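Local coordinates for protein 1-pyrroline-5-carboxylate dehydrogenase (Thermus thermophilus, PDB 1UZB) that probably catalyses the NAD-dependent oxidation of glutamate semialdehyde, the open form of 1-pyrroline-5-carboxylate, to glutamate in proline breakdown, at residues L56-A60 against G361-S365; A86-K91 against V198-T203; R112-L116 against K218-I222; A285-G291 against L490-N494. One frame throughout, in Å; residues are numbered along the deposited sequence. Where two conformers were deposited one is given.

Overall arrangement
The four contacts join segments far apart in the chain. Of the four, interaction 4 lies nearest the middle, its centre about 11 Å from that of the chain, at the end of a strand of the dinucleotide-binding sheet. There, in the conformer described, E288 touches C322, consistent with a place near the active site, and a second subunit packs on this contact. Interactions 2 and 3 join helices flanking that sheet, their nearest atoms about 8 Å apart, and the nearest atoms of interactions 2 and 4 are about 7 Å apart. Interaction 1 ties a small N-terminal sheet to the loop 361-365, about 20 Å from interaction 3 but about 37 Å from interaction 2, centre to centre.

Interaction 1 (L56-A60 against G361-S365); sequences LNPSA and GPVVS
P58 and P362 meet as two proline rings that cross obliquely, with P58 CB 3.7 Å from P362 CG. Each pyrrolidine leans on a different feature of the other segment. P58 presents CB to the backbone of the loop, where the carbonyl oxygens V363 O and V364 O each lie 3.5 Å from it. P362 pushes its CB and CG against the backbone of the turn, and P362 CB comes within 3.4 Å of P58 O. Next to this pair, S59 lays its hydroxyl along the second ring, OG 3.3 Å from P362 CD. With chi1 at -67°, OG lies beside its own backbone N and faces the proline, where it is also hydrogen-bonded to the backbone N of A354.

The turn that carries P58 and S59 is shaped by N57. Its OD1 accepts from S59 N at 2.8 Å, an Asx turn set within the type I turn from N57 to A60, and the donor stands above the carbonyl plane. F398 packs on the P362 ring, while Q318 takes up the backbone of G361 and P362.

Chemically, ring carbons meet ring carbons, carbonyl oxygens and a hydroxyl. The prolines supply no N-H, and those of S59 and V364 are used by N57 OD1 and by Q320, so what joins the two segments is van der Waals fit.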
loop_
_atom_site.group_PDB
_atom_site.type_symbol
_atom_site.label_atom_id
_atom_site.label_comp_id
_atom_site.label_asym_id
_atom_site.label_seq_id
_atom_site.Cartn_x
_atom_site.Cartn_y
_atom_site.Cartn_z
ATOM N N LEU A 56 -21.293 9.350 -48.605
ATOM C CA LEU A 56 -21.785 10.678 -48.948
ATOM C C LEU A 56 -21.700 11.699 -47.822
ATOM O O LEU A 56 -21.599 11.353 -46.646
ATOM C CB LEU A 56 -23.237 10.578 -49.414
ATOM C CG LEU A 56 -23.519 9.590 -50.550
ATOM C CD1 LEU A 56 -25.011 9.542 -50.828
ATOM C CD2 LEU A 56 -22.754 10.008 -51.792
ATOM N N ASN A 57 -21.738 12.968 -48.211
ATOM C CA ASN A 57 -21.706 14.085 -47.275
ATOM C C ASN A 57 -23.169 14.346 -46.909
ATOM O O ASN A 57 -23.948 14.788 -47.746
ATOM C CB ASN A 57 -21.107 15.306 -47.978
ATOM C CG ASN A 57 -21.112 16.548 -47.115
ATOM O OD1 ASN A 57 -21.690 16.569 -46.030
ATOM N ND2 ASN A 57 -20.472 17.602 -47.604
ATOM N N PRO A 58 -23.565 14.081 -45.655
ATOM C CA PRO A 58 -24.964 14.309 -45.266
ATOM C C PRO A 58 -25.419 15.763 -45.337
ATOM O O PRO A 58 -26.620 16.041 -45.311
ATOM C CB PRO A 58 -25.032 13.732 -43.854
ATOM C CG PRO A 58 -23.639 13.950 -43.331
ATOM C CD PRO A 58 -22.775 13.570 -44.521
ATOM N N SER A 59 -24.465 16.686 -45.419
ATOM C CA SER A 59 -24.784 18.106 -45.518
ATOM C C SER A 59 -25.040 18.501 -46.973
ATOM O O SER A 59 -25.621 19.550 -47.246
ATOM C CB SER A 59 -23.642 18.953 -44.948
ATOM O OG SER A 59 -23.525 18.768 -43.547
ATOM N N ALA A 60 -24.596 17.647 -47.890
ATOM C CA ALA A 60 -24.754 17.849 -49.334
ATOM C C ALA A 60 -24.525 16.464 -49.941
ATOM O O ALA A 60 -23.455 16.181 -50.482
ATOM C CB ALA A 60 -23.709 18.834 -49.846
ATOM N N GLY A 361 -25.992 20.021 -37.322
ATOM C CA GLY A 361 -25.704 19.718 -38.705
ATOM C C GLY A 361 -26.894 18.886 -39.156
ATOM O O GLY A 361 -27.969 18.975 -38.563
ATOM N N PRO A 362 -26.740 18.060 -40.196
ATOM C CA PRO A 362 -27.810 17.208 -40.722
ATOM C C PRO A 362 -27.817 15.864 -40.006
ATOM O O PRO A 362 -26.859 15.525 -39.310
ATOM C CB PRO A 362 -27.397 17.032 -42.170
ATOM C CG PRO A 362 -25.909 16.861 -42.026
ATOM C CD PRO A 362 -25.528 17.950 -41.029
ATOM N N VAL A 363 -28.894 15.098 -40.156
ATOM C CA VAL A 363 -28.890 13.764 -39.577
ATOM C C VAL A 363 -28.013 12.989 -40.566
ATOM O O VAL A 363 -27.772 13.451 -41.687
ATOM C CB VAL A 363 -30.312 13.166 -39.419
ATOM C CG1 VAL A 363 -31.058 13.929 -38.332
ATOM C CG2 VAL A 363 -31.073 13.219 -40.723
ATOM N N VAL A 364 -27.538 11.819 -40.165
ATOM C CA VAL A 364 -26.583 11.073 -40.977
ATOM C C VAL A 364 -26.927 10.532 -42.363
ATOM O O VAL A 364 -26.039 10.418 -43.208
ATOM C CB VAL A 364 -25.966 9.921 -40.140
ATOM C CG1 VAL A 364 -26.868 8.699 -40.168
ATOM C CG2 VAL A 364 -24.570 9.599 -40.648
ATOM N N SER A 365 -28.186 10.205 -42.619
ATOM C CA SER A 365 -28.532 9.642 -43.923
ATOM C C SER A 365 -29.986 9.860 -44.281
ATOM O O SER A 365 -30.781 10.295 -43.451
ATOM C CB SER A 365 -28.261 8.139 -43.922
ATOM O OG SER A 365 -29.134 7.490 -43.007
#

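Interaction 2 (A86-K91 against V198-T203); sequences AFKTWK and VAVGNT
A Schellman motif closes helix 188-199, and it is against this helix end that F87 and W90 of helix 73-90 dock. G201, with its positive phi of 113°, is the C' residue, and its N donates to V198 O. That same oxygen is gripped a second time by the indole: W90 NE1 donates to V198 O at 3.0 Å, in the carbonyl plane and on a lone pair, with the bond bent to 141°. The CG of W90 stands opposite its backbone N (chi1 179°), which sends the indole across to the helix end, where CZ2 packs 3.6 Å from V198 CG1, the two side chains crossing at about a right angle. Replacing W90 by an alanine would probably open a gap beside V198 and leave V198 O with one donor fewer.

F87 meets the turn edge-on. Its CE1 lies 3.2 Å from G201 O, a buried carbonyl for which the model offers no hydrogen-bond partner; the C-H edge of F87 and W90 CD1 are among its close neighbours. One face of the phenyl ring carries K91 CD, 3.7 Å above the plane and toward the rim. T203 adds its methyl, CG2 lying 3.6 Å from F87 N, while its hydroxyl bonds to A83 O on the same helix.

Strand 165-180, helix 188-199 and strand 203-207 run as a beta-alpha-beta crossover between two parallel, paired strands, the unit from which Rossmann-like nucleotide-binding domains of aldehyde dehydrogenases are built.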
loop_
_atom_site.group_PDB
_atom_site.type_symbol
_atom_site.label_atom_id
_atom_site.label_comp_id
_atom_site.label_asym_id
_atom_site.label_seq_id
_atom_site.Cartn_x
_atom_site.Cartn_y
_atom_site.Cartn_z
ATOM N N ALA A 86 -2.137 -14.354 -36.554
ATOM C CA ALA A 86 -1.489 -13.290 -35.797
ATOM C C ALA A 86 -1.617 -13.530 -34.292
ATOM O O ALA A 86 -0.673 -13.299 -33.530
ATOM C CB ALA A 86 -2.102 -11.944 -36.167
ATOM N N PHE A 87 -2.784 -13.999 -33.869
ATOM C CA PHE A 87 -3.031 -14.260 -32.456
ATOM C C PHE A 87 -1.974 -15.173 -31.841
ATOM O O PHE A 87 -1.535 -14.948 -30.711
ATOM C CB PHE A 87 -4.412 -14.888 -32.272
ATOM C CG PHE A 87 -4.731 -15.245 -30.849
ATOM C CD1 PHE A 87 -4.943 -14.253 -29.894
ATOM C CD2 PHE A 87 -4.821 -16.577 -30.459
ATOM C CE1 PHE A 87 -5.242 -14.587 -28.572
ATOM C CE2 PHE A 87 -5.119 -16.921 -29.141
ATOM C CZ PHE A 87 -5.329 -15.927 -28.198
ATOM N N LYS A 88 -1.564 -16.194 -32.590
ATOM C CA LYS A 88 -0.571 -17.151 -32.103
ATOM C C LYS A 88 0.676 -16.505 -31.515
ATOM O O LYS A 88 1.226 -17.001 -30.532
ATOM C CB LYS A 88 -0.161 -18.122 -33.215
ATOM C CG LYS A 88 -1.180 -19.210 -33.499
ATOM C CD LYS A 88 -0.679 -20.170 -34.570
ATOM C CE LYS A 88 -1.647 -21.324 -34.780
ATOM N NZ LYS A 88 -3.004 -20.854 -35.171
ATOM N N THR A 89 1.127 -15.408 -32.117
ATOM C CA THR A 89 2.313 -14.720 -31.618
ATOM C C THR A 89 1.999 -13.439 -30.844
ATOM O O THR A 89 2.690 -13.112 -29.885
ATOM C CB THR A 89 3.301 -14.388 -32.762
ATOM O OG1 THR A 89 2.622 -13.673 -33.801
ATOM C CG2 THR A 89 3.901 -15.669 -33.329
ATOM N N TRP A 90 0.951 -12.725 -31.250
ATOM C CA TRP A 90 0.564 -11.483 -30.580
ATOM C C TRP A 90 0.226 -11.720 -29.107
ATOM O O TRP A 90 0.543 -10.898 -28.244
ATOM C CB TRP A 90 -0.633 -10.864 -31.314
ATOM C CG TRP A 90 -1.173 -9.588 -30.718
ATOM C CD1 TRP A 90 -2.418 -9.398 -30.183
ATOM C CD2 TRP A 90 -0.509 -8.318 -30.648
ATOM N NE1 TRP A 90 -2.571 -8.091 -29.787
ATOM C CE2 TRP A 90 -1.416 -7.405 -30.060
ATOM C CE3 TRP A 90 0.762 -7.863 -31.026
ATOM C CZ2 TRP A 90 -1.093 -6.063 -29.842
ATOM C CZ3 TRP A 90 1.084 -6.526 -30.810
ATOM C CH2 TRP A 90 0.157 -5.644 -30.223
ATOM N N LYS A 91 -0.404 -12.853 -28.819
ATOM C CA LYS A 91 -0.775 -13.176 -27.446
ATOM C C LYS A 91 0.459 -13.348 -26.563
ATOM O O LYS A 91 0.369 -13.204 -25.342
ATOM C CB LYS A 91 -1.602 -14.465 -27.409
ATOM C CG LYS A 91 -0.793 -15.721 -27.704
ATOM C CD LYS A 91 -1.683 -16.950 -27.783
ATOM C CE LYS A 91 -0.854 -18.208 -27.984
ATOM N NZ LYS A 91 0.032 -18.478 -26.821
ATOM N N VAL A 198 -7.480 -5.768 -28.287
ATOM C CA VAL A 198 -6.134 -5.914 -28.830
ATOM C C VAL A 198 -5.038 -5.644 -27.801
ATOM O O VAL A 198 -4.009 -6.315 -27.795
ATOM C CB VAL A 198 -5.943 -4.975 -30.051
ATOM C CG1 VAL A 198 -4.470 -4.867 -30.427
ATOM C CG2 VAL A 198 -6.748 -5.505 -31.228
ATOM N N ALA A 199 -5.265 -4.673 -26.925
ATOM C CA ALA A 199 -4.276 -4.316 -25.914
ATOM C C ALA A 199 -3.825 -5.500 -25.067
ATOM O O ALA A 199 -2.638 -5.631 -24.749
ATOM C CB ALA A 199 -4.829 -3.221 -25.011
ATOM N N VAL A 200 -4.766 -6.365 -24.709
ATOM C CA VAL A 200 -4.442 -7.509 -23.873
ATOM C C VAL A 200 -4.113 -8.796 -24.622
ATOM O O VAL A 200 -4.024 -9.864 -24.012
ATOM C CB VAL A 200 -5.566 -7.783 -22.843
ATOM C CG1 VAL A 200 -5.678 -6.606 -21.881
ATOM C CG2 VAL A 200 -6.889 -8.030 -23.554
ATOM N N GLY A 201 -3.945 -8.712 -25.941
ATOM C CA GLY A 201 -3.555 -9.899 -26.683
ATOM C C GLY A 201 -4.506 -10.534 -27.672
ATOM O O GLY A 201 -4.165 -11.551 -28.270
ATOM N N ASN A 202 -5.696 -9.972 -27.845
ATOM C CA ASN A 202 -6.644 -10.525 -28.807
ATOM C C ASN A 202 -6.366 -9.901 -30.170
ATOM O O ASN A 202 -5.595 -8.943 -30.282
ATOM C CB ASN A 202 -8.078 -10.184 -28.399
ATOM C CG ASN A 202 -8.473 -10.794 -27.075
ATOM O OD1 ASN A 202 -8.778 -11.983 -26.992
ATOM N ND2 ASN A 202 -8.464 -9.981 -26.025
ATOM N N THR A 203 -6.983 -10.457 -31.208
ATOM C CA THR A 203 -6.855 -9.901 -32.549
ATOM C C THR A 203 -8.281 -9.589 -32.990
ATOM O O THR A 203 -9.239 -10.227 -32.533
ATOM C CB THR A 203 -6.141 -10.855 -33.523
ATOM O OG1 THR A 203 -6.858 -12.089 -33.611
ATOM C CG2 THR A 203 -4.716 -11.111 -33.044
#

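Interaction 3 (R112-L116 against K218-I222); sequences RKREL and KVFEI
R112 reaches E221 through a bent side chain: its CG is turned away from the carbonyl carbon (chi1 -68°), and a kink at chi3 (62°) swings the guanidinium toward helix 213-226. There R112 NH1 donates to E221 OE1 at 3.0 Å in an almost straight bond, 170° at the hydrogen. The oxygen lies in the guanidinium plane, yet the donor comes from above the carboxylate plane, the two flat groups being steeply inclined.

The same guanidinium is held side-on by E115, whose extended chain brings its carboxylate alongside. R112 NE donates to E115 OE1 at 3.0 Å, and R112 NH1 to E115 OE2 at 2.7 Å. NH1 therefore serves two carboxylates, and fixing NE as well leaves the group little freedom to rotate. E115 OE2 also receives a weak bond from K218 NZ at 3.4 Å, completing a four-residue salt-bridge network. Two waters tighten it: one donates to both E115 OE2 and E221 OE1, which lie 4.8 Å apart, so their like charges are probably softened; the other donates to E115 OE2 and accepts from K218 NZ at 2.7 Å. Further support comes from R36 at E221, and from E33 and T119 at K218.

Beyond the charged groups, on the buried side, L116 and I222 meet tip to tip, CD1 to CD1 at 3.9 Å. Here the contact joins its neighbours: L116 and I222 both rest on M109 of helix 95-111, L116 also touches V135 of helix 128-149, and V219 packs on F190 of helix 188-199.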
loop_
_atom_site.group_PDB
_atom_site.type_symbol
_atom_site.label_atom_id
_atom_site.label_comp_id
_atom_site.label_asym_id
_atom_site.label_seq_id
_atom_site.Cartn_x
_atom_site.Cartn_y
_atom_site.Cartn_z
ATOM N N ARG A 112 -2.740 13.850 -35.931
ATOM C CA ARG A 112 -3.660 13.928 -37.068
ATOM C C ARG A 112 -5.059 14.339 -36.612
ATOM O O ARG A 112 -6.045 14.139 -37.325
ATOM C CB ARG A 112 -3.739 12.577 -37.790
ATOM C CG ARG A 112 -2.458 12.181 -38.506
ATOM C CD ARG A 112 -2.618 10.873 -39.270
ATOM N NE ARG A 112 -3.627 10.963 -40.324
ATOM C CZ ARG A 112 -3.883 9.992 -41.198
ATOM N NH1 ARG A 112 -4.818 10.156 -42.124
ATOM N NH2 ARG A 112 -3.202 8.857 -41.146
ATOM N N LYS A 113 -5.128 14.934 -35.426
ATOM C CA LYS A 113 -6.392 15.349 -34.831
ATOM C C LYS A 113 -7.295 16.212 -35.714
ATOM O O LYS A 113 -8.463 15.872 -35.924
ATOM C CB LYS A 113 -6.115 16.066 -33.505
ATOM C CG LYS A 113 -7.352 16.439 -32.705
ATOM C CD LYS A 113 -7.041 16.530 -31.213
ATOM C CE LYS A 113 -5.890 17.476 -30.915
ATOM N NZ LYS A 113 -5.703 17.636 -29.448
ATOM N N ARG A 114 -6.769 17.318 -36.237
ATOM C CA ARG A 114 -7.578 18.202 -37.069
ATOM C C ARG A 114 -8.115 17.502 -38.320
ATOM O O ARG A 114 -9.266 17.712 -38.716
ATOM C CB ARG A 114 -6.769 19.442 -37.462
ATOM C CG ARG A 114 -6.402 20.365 -36.295
ATOM C CD ARG A 114 -7.618 21.110 -35.734
ATOM N NE ARG A 114 -8.183 20.485 -34.538
ATOM C CZ ARG A 114 -7.640 20.551 -33.326
ATOM N NH1 ARG A 114 -6.509 21.218 -33.134
ATOM N NH2 ARG A 114 -8.234 19.959 -32.297
ATOM N N GLU A 115 -7.283 16.670 -38.937
ATOM C CA GLU A 115 -7.688 15.930 -40.128
ATOM C C GLU A 115 -8.850 14.988 -39.807
ATOM O O GLU A 115 -9.827 14.914 -40.552
ATOM C CB GLU A 115 -6.515 15.109 -40.663
ATOM C CG GLU A 115 -6.801 14.411 -41.981
ATOM C CD GLU A 115 -5.816 13.297 -42.278
ATOM O OE1 GLU A 115 -4.668 13.365 -41.790
ATOM O OE2 GLU A 115 -6.191 12.354 -43.006
ATOM N N LEU A 116 -8.733 14.257 -38.701
ATOM C CA LEU A 116 -9.784 13.326 -38.305
ATOM C C LEU A 116 -11.078 14.066 -37.964
ATOM O O LEU A 116 -12.164 13.623 -38.330
ATOM C CB LEU A 116 -9.316 12.475 -37.120
ATOM C CG LEU A 116 -8.211 11.468 -37.463
ATOM C CD1 LEU A 116 -7.691 10.824 -36.191
ATOM C CD2 LEU A 116 -8.748 10.413 -38.423
ATOM N N LYS A 218 -9.146 5.870 -42.198
ATOM C CA LYS A 218 -8.092 6.756 -41.718
ATOM C C LYS A 218 -7.564 6.291 -40.366
ATOM O O LYS A 218 -6.379 6.453 -40.071
ATOM C CB LYS A 218 -8.590 8.203 -41.641
ATOM C CG LYS A 218 -8.859 8.809 -43.008
ATOM C CD LYS A 218 -9.136 10.301 -42.921
ATOM C CE LYS A 218 -9.312 10.905 -44.305
ATOM N NZ LYS A 218 -9.386 12.387 -44.248
ATOM N N VAL A 219 -8.431 5.712 -39.540
ATOM C CA VAL A 219 -7.975 5.198 -38.257
ATOM C C VAL A 219 -7.041 4.018 -38.545
ATOM O O VAL A 219 -6.020 3.852 -37.879
ATOM C CB VAL A 219 -9.166 4.752 -37.371
ATOM C CG1 VAL A 219 -8.661 3.976 -36.159
ATOM C CG2 VAL A 219 -9.952 5.983 -36.915
ATOM N N PHE A 220 -7.369 3.207 -39.550
ATOM C CA PHE A 220 -6.499 2.085 -39.878
ATOM C C PHE A 220 -5.164 2.527 -40.461
ATOM O O PHE A 220 -4.165 1.820 -40.327
ATOM C CB PHE A 220 -7.197 1.075 -40.791
ATOM C CG PHE A 220 -7.805 -0.063 -40.032
ATOM C CD1 PHE A 220 -8.991 0.112 -39.326
ATOM C CD2 PHE A 220 -7.137 -1.280 -39.924
ATOM C CE1 PHE A 220 -9.498 -0.898 -38.518
ATOM C CE2 PHE A 220 -7.635 -2.300 -39.117
ATOM C CZ PHE A 220 -8.819 -2.108 -38.410
ATOM N N GLU A 221 -5.132 3.694 -41.098
ATOM C CA GLU A 221 -3.868 4.202 -41.616
ATOM C C GLU A 221 -2.969 4.415 -40.398
ATOM O O GLU A 221 -1.769 4.160 -40.444
ATOM C CB GLU A 221 -4.055 5.537 -42.337
ATOM C CG GLU A 221 -4.664 5.439 -43.723
ATOM C CD GLU A 221 -4.721 6.789 -44.408
ATOM O OE1 GLU A 221 -5.344 7.710 -43.846
ATOM O OE2 GLU A 221 -4.142 6.931 -45.505
ATOM N N ILE A 222 -3.565 4.888 -39.305
ATOM C CA ILE A 222 -2.818 5.118 -38.076
ATOM C C ILE A 222 -2.333 3.790 -37.489
ATOM O O ILE A 222 -1.175 3.673 -37.080
ATOM C CB ILE A 222 -3.680 5.877 -37.043
ATOM C CG1 ILE A 222 -3.930 7.306 -37.542
ATOM C CG2 ILE A 222 -2.981 5.906 -35.690
ATOM C CD1 ILE A 222 -4.953 8.082 -36.730
HETATM O O HOH W 1 -5.553 10.108 -44.835
HETATM O O HOH W 2 -7.034 13.291 -45.196
#

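Interaction 4 (A285-G291 against L490-N494); sequences AYVETGG and LSGTN
E288 and G492 form a single antiparallel bridge, a non-hydrogen-bonded pair flanked by T493 N to V287 O and T289 N to S491 O, both at 2.9 Å. The E-T-G-G sequence of 288-291, a signature of aldehyde dehydrogenases, leaves strand 284-288 of the Rossmann-like domain here, and the loop 490-494 lies along it. G492 is hemmed in: its CA sits 3.1 Å from V287 O, and a side chain would strike that oxygen.

T493 links to the strand through both backbone and side chain. Its OG1, held between backbone N and carbonyl carbon (chi1 48°), accepts from V287 N at 3.0 Å while its backbone N donates to V287 O nearly in line with the C=O bond. Its methyl CG2 meets V287 CG2 at 3.8 Å, the two side chains crossing at about a right angle. A valine in its place would probably leave V287 N without this acceptor.

At the other end, T289 sends its hydroxyl back to the loop: OG1 donates to L490 O at 2.6 Å, from above the carbonyl plane. F282 of a second subunit packs on V287 and T289, so the seam is part of a subunit interface. E288 is turned away from the loop and, in the conformer described, touches C322 and F485, which is consistent with a site near the substrate-binding region.

S491 completes the pairing: its OG donates to G290 O at 2.7 Å, in the carbonyl plane, while G444 N bonds to that same hydroxyl.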
loop_
_atom_site.group_PDB
_atom_site.type_symbol
_atom_site.label_atom_id
_atom_site.label_comp_id
_atom_site.label_asym_id
_atom_site.label_seq_id
_atom_site.Cartn_x
_atom_site.Cartn_y
_atom_site.Cartn_z
ATOM N N ALA A 285 -20.323 -12.229 -26.152
ATOM C CA ALA A 285 -20.884 -11.148 -26.949
ATOM C C ALA A 285 -21.162 -9.973 -26.033
ATOM O O ALA A 285 -21.907 -10.099 -25.054
ATOM C CB ALA A 285 -22.169 -11.601 -27.629
ATOM N N TYR A 286 -20.550 -8.840 -26.346
ATOM C CA TYR A 286 -20.732 -7.627 -25.567
ATOM C C TYR A 286 -21.507 -6.670 -26.450
ATOM O O TYR A 286 -21.120 -6.420 -27.589
ATOM C CB TYR A 286 -19.367 -7.052 -25.177
ATOM C CG TYR A 286 -18.245 -8.076 -25.101
ATOM C CD1 TYR A 286 -17.460 -8.362 -26.216
ATOM C CD2 TYR A 286 -17.972 -8.759 -23.915
ATOM C CE1 TYR A 286 -16.431 -9.301 -26.153
ATOM C CE2 TYR A 286 -16.943 -9.699 -23.843
ATOM C CZ TYR A 286 -16.174 -9.964 -24.966
ATOM O OH TYR A 286 -15.138 -10.874 -24.905
ATOM N N VAL A 287 -22.623 -6.161 -25.940
ATOM C CA VAL A 287 -23.445 -5.258 -26.725
ATOM C C VAL A 287 -23.887 -4.004 -25.973
ATOM O O VAL A 287 -24.247 -4.061 -24.796
ATOM C CB VAL A 287 -24.706 -5.990 -27.251
ATOM C CG1 VAL A 287 -24.303 -7.232 -28.039
ATOM C CG2 VAL A 287 -25.611 -6.372 -26.091
ATOM N N GLU A 288 -23.820 -2.865 -26.659
ATOM C CA GLU A 288 -24.262 -1.577 -26.119
ATOM C C GLU A 288 -25.355 -1.233 -27.118
ATOM O O GLU A 288 -25.072 -0.997 -28.295
ATOM C CB GLU A 288 -23.128 -0.546 -26.155
ATOM C CG GLU A 288 -23.385 0.721 -25.338
ATOM C CD GLU A 288 -23.922 1.878 -26.167
ATOM O OE1 GLU A 288 -25.105 1.841 -26.573
ATOM O OE2 GLU A 288 -23.150 2.826 -26.416
ATOM N N THR A 289 -26.596 -1.199 -26.643
ATOM C CA THR A 289 -27.750 -1.008 -27.510
ATOM C C THR A 289 -28.637 0.229 -27.405
ATOM O O THR A 289 -29.837 0.150 -27.684
ATOM C CB THR A 289 -28.642 -2.249 -27.402
ATOM O OG1 THR A 289 -28.787 -2.600 -26.018
ATOM C CG2 THR A 289 -28.009 -3.421 -28.139
ATOM N N GLY A 290 -28.064 1.356 -27.009
ATOM C CA GLY A 290 -28.840 2.584 -26.931
ATOM C C GLY A 290 -29.697 2.779 -25.700
ATOM O O GLY A 290 -29.584 2.042 -24.724
ATOM N N GLY A 291 -30.554 3.795 -25.743
ATOM C CA GLY A 291 -31.424 4.073 -24.615
ATOM C C GLY A 291 -32.518 5.083 -24.913
ATOM O O GLY A 291 -32.655 5.557 -26.040
ATOM N N LEU A 490 -32.283 -3.166 -21.422
ATOM C CA LEU A 490 -32.061 -3.312 -22.852
ATOM C C LEU A 490 -31.080 -2.324 -23.472
ATOM O O LEU A 490 -31.009 -2.183 -24.696
ATOM C CB LEU A 490 -33.400 -3.340 -23.603
ATOM C CG LEU A 490 -34.214 -4.605 -23.278
ATOM C CD1 LEU A 490 -35.448 -4.664 -24.170
ATOM C CD2 LEU A 490 -33.360 -5.856 -23.472
ATOM N N SER A 491 -30.318 -1.639 -22.621
ATOM C CA SER A 491 -29.285 -0.735 -23.107
ATOM C C SER A 491 -28.004 -1.548 -23.310
ATOM O O SER A 491 -26.993 -1.022 -23.769
ATOM C CB SER A 491 -29.041 0.407 -22.122
ATOM O OG SER A 491 -30.114 1.328 -22.189
ATOM N N GLY A 492 -28.047 -2.833 -22.963
ATOM C CA GLY A 492 -26.875 -3.659 -23.180
ATOM C C GLY A 492 -26.426 -4.573 -22.064
ATOM O O GLY A 492 -27.146 -4.810 -21.094
ATOM N N THR A 493 -25.206 -5.076 -22.210
ATOM C CA THR A 493 -24.614 -6.002 -21.253
ATOM C C THR A 493 -23.765 -5.354 -20.154
ATOM O O THR A 493 -23.082 -6.051 -19.410
ATOM C CB THR A 493 -23.762 -7.049 -21.994
ATOM O OG1 THR A 493 -22.901 -6.383 -22.926
ATOM C CG2 THR A 493 -24.654 -8.017 -22.751
ATOM N N ASN A 494 -23.821 -4.030 -20.052
ATOM C CA ASN A 494 -23.077 -3.287 -19.034
ATOM C C ASN A 494 -21.562 -3.427 -19.152
ATOM O O ASN A 494 -20.858 -3.492 -18.144
ATOM C CB ASN A 494 -23.532 -3.707 -17.623
ATOM C CG ASN A 494 -23.097 -2.720 -16.544
ATOM O OD1 ASN A 494 -22.342 -3.065 -15.636
ATOM N ND2 ASN A 494 -23.579 -1.483 -16.642
#